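Local coordinates for periplasmic protein-probably involved in high-affinity Fe2+ transport (Escherichia coli F11, PDB 5I0Y) that binds copper(II) in the periplasm, at a site required for iron transport, and is probably part of a high-affinity ferrous iron uptake system, at residues 65-70 and 120-125. The protein carries 1 engineered substitution. Numbering follows the deposited sequence.
Sequences IPYLTI and SKAGMH
Y67 and M124 make the tight half of this contact, a Met-aromatic pair in the copper-binding beta sandwich. The contact joins the start of strand 69-76 and the residues leading into it to the type I beta turn S120-G123 and M124 just after it, in the loop between strands 108-117 and 125-127. M124 reaches across the phenol at about a right angle. With CG anti to the backbone N (chi1 172°), its chain runs out extended and then bends at chi3 (-98°), which brings CE to 3.6 Å from CD2 of Y67. SD lies 5.1 Å from the centroid of the Y67 ring and 54° off its normal, an oblique approach. The same methyl, CE of M124, also rests 3.9 Å from CG of P66, and M124 CB packs near CB and CG of Y67. This end is buried by the second subunit: Y67 OH hydrogen-bonds the backbone N of Y67 in that chain, the two Y67 rings stack, and M124 packs on M90 of that chain, a copper ligand. M124's side chain is about 9 Å from a bound copper ion.

Toward solvent the contact thins out around the turn. K121 stretches across T69 at about a right angle, touching it through aliphatic carbons, with CD 3.9 Å from OG1 of T69; its NZ forms a long, weak ion pair with E117. G123 closes the turn with a backbone conformation that suits glycine, and M124 follows. Between the two halves sits the small side chain of exposed A122, whose CB lies 3.3 Å from the carbonyl O of Y67.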
loop_
_atom_site.group_PDB
_atom_site.type_symbol
_atom_site.label_atom_id
_atom_site.label_comp_id
_atom_site.label_asym_id
_atom_site.label_seq_id
_atom_site.Cartn_x
_atom_site.Cartn_y
_atom_site.Cartn_z
ATOM N N ILE B 65 2.285 1.158 -6.578
ATOM C CA ILE B 65 3.132 1.978 -5.714
ATOM C C ILE B 65 2.293 2.354 -4.488
ATOM O O ILE B 65 1.344 3.117 -4.608
ATOM C CB ILE B 65 3.610 3.248 -6.436
ATOM C CG1 ILE B 65 4.348 2.913 -7.755
ATOM C CG2 ILE B 65 4.490 4.065 -5.493
ATOM C CD1 ILE B 65 5.620 2.088 -7.622
ATOM N N PRO B 66 2.634 1.801 -3.305
ATOM C CA PRO B 66 1.861 2.030 -2.080
ATOM C C PRO B 66 2.327 3.254 -1.312
ATOM O O PRO B 66 3.391 3.813 -1.617
ATOM C CB PRO B 66 2.156 0.757 -1.275
ATOM C CG PRO B 66 3.605 0.486 -1.582
ATOM C CD PRO B 66 3.792 0.920 -3.040
ATOM N N TYR B 67 1.518 3.690 -0.350
ATOM C CA TYR B 67 1.882 4.772 0.597
ATOM C C TYR B 67 2.030 6.141 -0.050
ATOM O O TYR B 67 2.651 7.031 0.537
ATOM C CB TYR B 67 3.124 4.406 1.437
ATOM C CG TYR B 67 2.839 3.228 2.321
ATOM C CD1 TYR B 67 2.246 3.397 3.574
ATOM C CD2 TYR B 67 3.150 1.945 1.897
ATOM C CE1 TYR B 67 1.980 2.296 4.387
ATOM C CE2 TYR B 67 2.878 0.846 2.697
ATOM C CZ TYR B 67 2.299 1.029 3.920
ATOM O OH TYR B 67 2.054 -0.098 4.676
ATOM N N LEU B 68 1.413 6.343 -1.212
ATOM C CA LEU B 68 1.439 7.679 -1.814
ATOM C C LEU B 68 0.417 8.594 -1.137
ATOM O O LEU B 68 -0.554 8.133 -0.536
ATOM C CB LEU B 68 1.147 7.608 -3.312
ATOM C CG LEU B 68 2.192 6.848 -4.126
ATOM C CD1 LEU B 68 1.773 6.758 -5.585
ATOM C CD2 LEU B 68 3.583 7.459 -4.019
ATOM N N THR B 69 0.626 9.909 -1.248
ATOM C CA THR B 69 -0.335 10.906 -0.811
ATOM C C THR B 69 -0.702 11.693 -2.060
ATOM O O THR B 69 0.161 12.260 -2.736
ATOM C CB THR B 69 0.292 11.815 0.240
ATOM O OG1 THR B 69 0.715 10.986 1.330
ATOM C CG2 THR B 69 -0.722 12.852 0.741
ATOM N N ILE B 70 -1.989 11.726 -2.358
ATOM C CA ILE B 70 -2.448 12.280 -3.624
ATOM C C ILE B 70 -3.669 13.132 -3.410
ATOM O O ILE B 70 -4.670 12.671 -2.820
ATOM C CB ILE B 70 -2.767 11.188 -4.669
ATOM C CG1 ILE B 70 -1.589 10.231 -4.798
ATOM C CG2 ILE B 70 -3.105 11.823 -6.020
ATOM C CD1 ILE B 70 -1.873 9.049 -5.700
ATOM N N SER B 120 7.585 8.203 1.505
ATOM C CA SER B 120 8.137 8.689 2.764
ATOM C C SER B 120 7.108 9.482 3.568
ATOM O O SER B 120 7.092 9.425 4.799
ATOM C CB SER B 120 9.382 9.539 2.495
ATOM O OG SER B 120 9.097 10.537 1.541
ATOM N N LYS B 121 6.236 10.230 2.907
ATOM C CA LYS B 121 5.334 11.096 3.652
ATOM C C LYS B 121 4.331 10.313 4.514
ATOM O O LYS B 121 4.025 10.698 5.655
ATOM C CB LYS B 121 4.638 12.092 2.718
ATOM C CG LYS B 121 3.659 13.015 3.439
ATOM C CD LYS B 121 2.959 13.946 2.470
ATOM C CE LYS B 121 1.925 14.775 3.198
ATOM N NZ LYS B 121 2.585 15.849 3.975
ATOM N N ALA B 122 3.834 9.208 3.977
ATOM C CA ALA B 122 2.807 8.415 4.649
ATOM C C ALA B 122 3.401 7.300 5.494
ATOM O O ALA B 122 2.659 6.473 6.026
ATOM C CB ALA B 122 1.807 7.851 3.628
ATOM N N GLY B 123 4.726 7.258 5.620
ATOM C CA GLY B 123 5.346 6.368 6.601
ATOM C C GLY B 123 6.042 5.117 6.094
ATOM O O GLY B 123 6.362 4.222 6.890
ATOM N N MET B 124 6.283 5.026 4.790
ATOM C CA MET B 124 7.094 3.937 4.270
ATOM C C MET B 124 8.554 4.370 4.314
ATOM O O MET B 124 8.877 5.499 3.928
ATOM C CB MET B 124 6.680 3.525 2.854
ATOM C CG MET B 124 7.627 2.518 2.219
ATOM S SD MET B 124 7.040 1.872 0.652
ATOM C CE MET B 124 6.319 0.321 1.198
ATOM N N HIS B 125 9.408 3.474 4.788
ATOM C CA HIS B 125 10.843 3.753 4.980
ATOM C C HIS B 125 11.704 2.957 4.063
ATOM O O HIS B 125 11.778 1.732 4.182
ATOM C CB HIS B 125 11.232 3.434 6.417
ATOM C CG HIS B 125 10.496 4.258 7.429
ATOM N ND1 HIS B 125 11.027 5.358 7.982
ATOM C CD2 HIS B 125 9.210 4.141 7.945
ATOM C CE1 HIS B 125 10.136 5.916 8.823
ATOM N NE2 HIS B 125 9.025 5.174 8.800
#